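Local atomic coordinates of bacterioferritin comigratory protein (Xylella fastidiosa, PDB entry 3IXR), a protein that probably reduces peroxides as a thiol-dependent peroxiredoxin of the PrxQ type, within the AhpC/TSA family. Residues 43-46 against 47-50; 170-173 against 174-178. The protein carries 1 engineered substitution. One frame throughout, in Å; residues are numbered along the deposited sequence.

How the interactions relate
Both contacts are local and partly buried, in a single-chain alpha/beta peroxiredoxin built around a mixed sheet. Interaction 1 comes first along the chain: residues 43-50 run from strand 42-44 through a short 3-10 turn toward strand 53-58. Interaction 2 lies in the last turns of helix 165-177, close to the end of the modelled chain. Their centres are 22 Å apart and their nearest atoms about 11 Å, so they do not touch. Strand 53-58 packs against the inner side of interaction 1, whereas helix 65-82 and strand 153-157 flank interaction 2. One contact thus shapes an early link between strands; the other lies in the helix that closes the fold.

Interaction 1: 43-46 against 47-50; sequences CKTL and SDYT
Rotation about chi1 places OG1 of Thr45 (58°) and OG of Ser47 (75°) between backbone N and carbonyl carbon, and the two hydroxyls meet in a hydrogen bond with Thr45 OG1 2.7 Å from Ser47 OG. They flank the start of a 3-10 turn that takes the chain from strand 42-44 toward strand 53-58. At the head of the turn, Thr45 N donates to Asp48 OD2, three residues on, at 2.8 Å (164°), reaching the oxygen from above the carboxylate plane. Thr45 OG1 is paired with Ser47 OG and makes no bond to Asp48 N. Instead Asp48 N bonds to Thr45 O, as the next turn bond joins Tyr49 N to Leu46 O. The short carboxylate of aspartate suits this place because it can fold back on the start of its own turn.

The Lys44 chain, bent at chi2 and chi4, brings CG to OD2 of Asp48, and its NZ, 4.5 Å from that OD2, probably favours the charged carboxylate without forming a salt bridge. Inward, Leu46 meets Leu54 and Leu31, and the buried Tyr49 ring also meets Leu54, giving the turn an apolar underside. The side chain of Lys44 crosses that of Tyr49 at about a right angle, with Lys44 CE 3.4 Å from Tyr49 OH.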
loop_
_atom_site.group_PDB
_atom_site.type_symbol
_atom_site.label_atom_id
_atom_site.label_comp_id
_atom_site.label_asym_id
_atom_site.label_seq_id
_atom_site.Cartn_x
_atom_site.Cartn_y
_atom_site.Cartn_z
ATOM N N CYS A 43 13.690 3.281 7.031
ATOM C CA CYS A 43 13.308 4.117 5.903
ATOM C C CYS A 43 13.747 3.468 4.631
ATOM O O CYS A 43 14.610 2.611 4.610
ATOM C CB CYS A 43 13.752 5.586 6.027
ATOM S SG CYS A 43 15.343 5.859 6.887
ATOM N N LYS A 44 13.008 3.818 3.583
ATOM C CA LYS A 44 13.153 3.258 2.283
ATOM C C LYS A 44 12.776 4.359 1.308
ATOM O O LYS A 44 12.219 5.397 1.691
ATOM C CB LYS A 44 12.057 2.200 2.173
ATOM C CG LYS A 44 12.411 1.008 1.486
ATOM C CD LYS A 44 13.070 0.008 2.355
ATOM C CE LYS A 44 13.064 -1.320 1.549
ATOM N NZ LYS A 44 14.414 -1.955 1.625
ATOM N N THR A 45 12.995 4.108 -0.002
ATOM C CA THR A 45 12.351 4.942 -1.039
ATOM C C THR A 45 11.734 3.911 -1.995
ATOM O O THR A 45 12.112 2.731 -2.001
ATOM C CB THR A 45 13.338 5.807 -1.836
ATOM O OG1 THR A 45 14.316 4.926 -2.442
ATOM C CG2 THR A 45 13.993 6.835 -0.872
ATOM N N LEU A 46 10.734 4.329 -2.755
ATOM C CA LEU A 46 10.117 3.430 -3.760
ATOM C C LEU A 46 11.137 2.925 -4.774
ATOM O O LEU A 46 11.054 1.807 -5.275
ATOM C CB LEU A 46 8.928 4.112 -4.433
ATOM C CG LEU A 46 7.676 4.465 -3.553
ATOM C CD1 LEU A 46 6.531 5.297 -4.210
ATOM C CD2 LEU A 46 7.077 3.114 -2.968
ATOM N N SER A 47 12.158 3.742 -5.075
ATOM C CA SER A 47 13.256 3.238 -5.917
ATOM C C SER A 47 13.953 2.007 -5.357
ATOM O O SER A 47 14.508 1.267 -6.124
ATOM C CB SER A 47 14.265 4.353 -6.223
ATOM O OG SER A 47 15.023 4.553 -5.044
ATOM N N ASP A 48 13.906 1.725 -4.040
ATOM C CA ASP A 48 14.475 0.479 -3.499
ATOM C C ASP A 48 13.803 -0.733 -4.064
ATOM O O ASP A 48 14.296 -1.833 -3.955
ATOM C CB ASP A 48 14.369 0.442 -1.971
ATOM C CG ASP A 48 15.276 1.452 -1.345
ATOM O OD1 ASP A 48 16.324 1.715 -1.979
ATOM O OD2 ASP A 48 14.921 2.030 -0.300
ATOM N N TYR A 49 12.663 -0.557 -4.711
ATOM C CA TYR A 49 11.977 -1.731 -5.213
ATOM C C TYR A 49 12.161 -1.960 -6.694
ATOM O O TYR A 49 11.420 -2.780 -7.341
ATOM C CB TYR A 49 10.479 -1.688 -4.809
ATOM C CG TYR A 49 10.280 -1.635 -3.309
ATOM C CD1 TYR A 49 10.173 -0.416 -2.657
ATOM C CD2 TYR A 49 10.192 -2.798 -2.569
ATOM C CE1 TYR A 49 10.026 -0.358 -1.307
ATOM C CE2 TYR A 49 10.040 -2.751 -1.191
ATOM C CZ TYR A 49 9.946 -1.525 -0.586
ATOM O OH TYR A 49 9.764 -1.456 0.774
ATOM N N THR A 50 13.160 -1.284 -7.270
ATOM C CA THR A 50 13.505 -1.551 -8.647
ATOM C C THR A 50 13.692 -3.053 -8.896
ATOM O O THR A 50 14.216 -3.794 -8.055
ATOM C CB THR A 50 14.818 -0.866 -9.064
ATOM O OG1 THR A 50 15.155 -1.333 -10.374
ATOM C CG2 THR A 50 15.931 -1.232 -8.117
HETATM O O HOH W 1 13.841 -3.364 -0.970
#

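Interaction 2: 170-173 against 174-178; sequences LNKL and KAHAE
Lys174 lies back along its helix toward Leu170 and Asn171, one turn earlier in helix 165-177, near the C-terminal end of the fold. Its CB meets the carbonyl oxygens of Asn171 and Leu170. With CG beside the backbone N (chi1 -76°) and the chain extended beyond it, the next atoms run back toward Leu170: CG sits 3.4 Å from Leu170 O, and CD passes near that oxygen and Asn171 OD1. Lys174 CE then reaches the branched end of Leu170, 3.9 Å from its CG and about as far from both methyl carbons. At the tip, Lys174 NZ donates to a water, which in turn donates to Asn171 OD1. A lysine suits this site because its long chain can lay CE against a leucine while the ammonium group stays at the surface. Leu170 and Leu173 are buried, and both pack on Phe81 of helix 65-82.

Beneath run the i to i+4 bonds of the helix, among them Lys174 N to Leu170 O. Lys172 O takes two donors from His176, backbone N at 3.0 Å and ring ND1 at 3.2 Å, from opposite faces of the carbonyl plane. Histidine suits its place because a ring N-H close to the backbone can turn back to a carbonyl four residues earlier. The ring bond is bent (141°). A carbonyl oxygen can only accept, so ND1 probably carries a proton here.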
loop_
_atom_site.group_PDB
_atom_site.type_symbol
_atom_site.label_atom_id
_atom_site.label_comp_id
_atom_site.label_asym_id
_atom_site.label_seq_id
_atom_site.Cartn_x
_atom_site.Cartn_y
_atom_site.Cartn_z
ATOM N N LEU A 170 -2.997 -10.996 -5.305
ATOM C CA LEU A 170 -2.061 -12.084 -5.539
ATOM C C LEU A 170 -2.431 -12.751 -6.886
ATOM O O LEU A 170 -1.564 -13.032 -7.661
ATOM C CB LEU A 170 -2.215 -13.086 -4.437
ATOM C CG LEU A 170 -1.231 -14.243 -4.658
ATOM C CD1 LEU A 170 0.280 -13.807 -4.877
ATOM C CD2 LEU A 170 -1.396 -15.262 -3.582
ATOM N N ASN A 171 -3.704 -13.049 -7.052
ATOM C CA ASN A 171 -4.077 -13.794 -8.271
ATOM C C ASN A 171 -3.874 -12.933 -9.503
ATOM O O ASN A 171 -3.555 -13.484 -10.581
ATOM C CB ASN A 171 -5.522 -14.301 -8.234
ATOM C CG ASN A 171 -5.646 -15.494 -7.329
ATOM O OD1 ASN A 171 -4.632 -16.186 -7.115
ATOM N ND2 ASN A 171 -6.785 -15.670 -6.699
ATOM N N LYS A 172 -4.158 -11.631 -9.411
ATOM C CA LYS A 172 -3.826 -10.752 -10.515
ATOM C C LYS A 172 -2.345 -10.734 -10.906
ATOM O O LYS A 172 -1.962 -10.779 -12.077
ATOM C CB LYS A 172 -4.273 -9.298 -10.174
ATOM C CG LYS A 172 -4.117 -8.372 -11.320
ATOM C CD LYS A 172 -5.502 -8.183 -12.086
ATOM C CE LYS A 172 -6.462 -7.438 -11.314
ATOM N NZ LYS A 172 -7.930 -7.352 -11.911
ATOM N N LEU A 173 -1.454 -10.686 -9.892
ATOM C CA LEU A 173 -0.034 -10.743 -10.139
ATOM C C LEU A 173 0.358 -12.077 -10.811
ATOM O O LEU A 173 1.058 -12.100 -11.778
ATOM C CB LEU A 173 0.687 -10.521 -8.765
ATOM C CG LEU A 173 2.201 -10.730 -8.869
ATOM C CD1 LEU A 173 2.828 -9.762 -9.875
ATOM C CD2 LEU A 173 2.797 -10.584 -7.488
ATOM N N LYS A 174 -0.217 -13.174 -10.337
ATOM C CA LYS A 174 -0.020 -14.538 -10.885
ATOM C C LYS A 174 -0.520 -14.581 -12.293
ATOM O O LYS A 174 0.140 -15.214 -13.113
ATOM C CB LYS A 174 -0.748 -15.571 -10.100
ATOM C CG LYS A 174 -0.025 -15.885 -8.770
ATOM C CD LYS A 174 -0.704 -17.068 -8.129
ATOM C CE LYS A 174 -0.131 -17.315 -6.814
ATOM N NZ LYS A 174 -0.662 -18.670 -6.312
ATOM N N ALA A 175 -1.632 -13.888 -12.596
ATOM C CA ALA A 175 -2.179 -13.908 -13.927
ATOM C C ALA A 175 -1.194 -13.199 -14.849
ATOM O O ALA A 175 -0.994 -13.640 -15.991
ATOM C CB ALA A 175 -3.602 -13.314 -13.942
ATOM N N HIS A 176 -0.545 -12.130 -14.405
ATOM C CA HIS A 176 0.487 -11.490 -15.225
ATOM C C HIS A 176 1.680 -12.322 -15.397
ATOM O O HIS A 176 2.290 -12.275 -16.451
ATOM C CB HIS A 176 1.000 -10.196 -14.623
ATOM C CG HIS A 176 0.123 -9.029 -14.907
ATOM N ND1 HIS A 176 -0.842 -8.558 -14.046
ATOM C CD2 HIS A 176 0.058 -8.248 -16.001
ATOM C CE1 HIS A 176 -1.478 -7.544 -14.608
ATOM N NE2 HIS A 176 -0.949 -7.344 -15.791
ATOM N N ALA A 177 2.072 -13.018 -14.341
ATOM C CA ALA A 177 3.244 -13.913 -14.396
ATOM C C ALA A 177 3.001 -15.119 -15.348
ATOM O O ALA A 177 3.932 -15.820 -15.745
ATOM C CB ALA A 177 3.635 -14.365 -12.967
ATOM N N GLU A 178 1.734 -15.303 -15.729
ATOM C CA GLU A 178 1.251 -16.148 -16.848
ATOM C C GLU A 178 0.665 -17.465 -16.347
ATOM O O GLU A 178 -0.527 -17.517 -15.998
ATOM C CB GLU A 178 2.283 -16.352 -17.936
HETATM O O HOH W 2 -3.310 -17.924 -5.672
#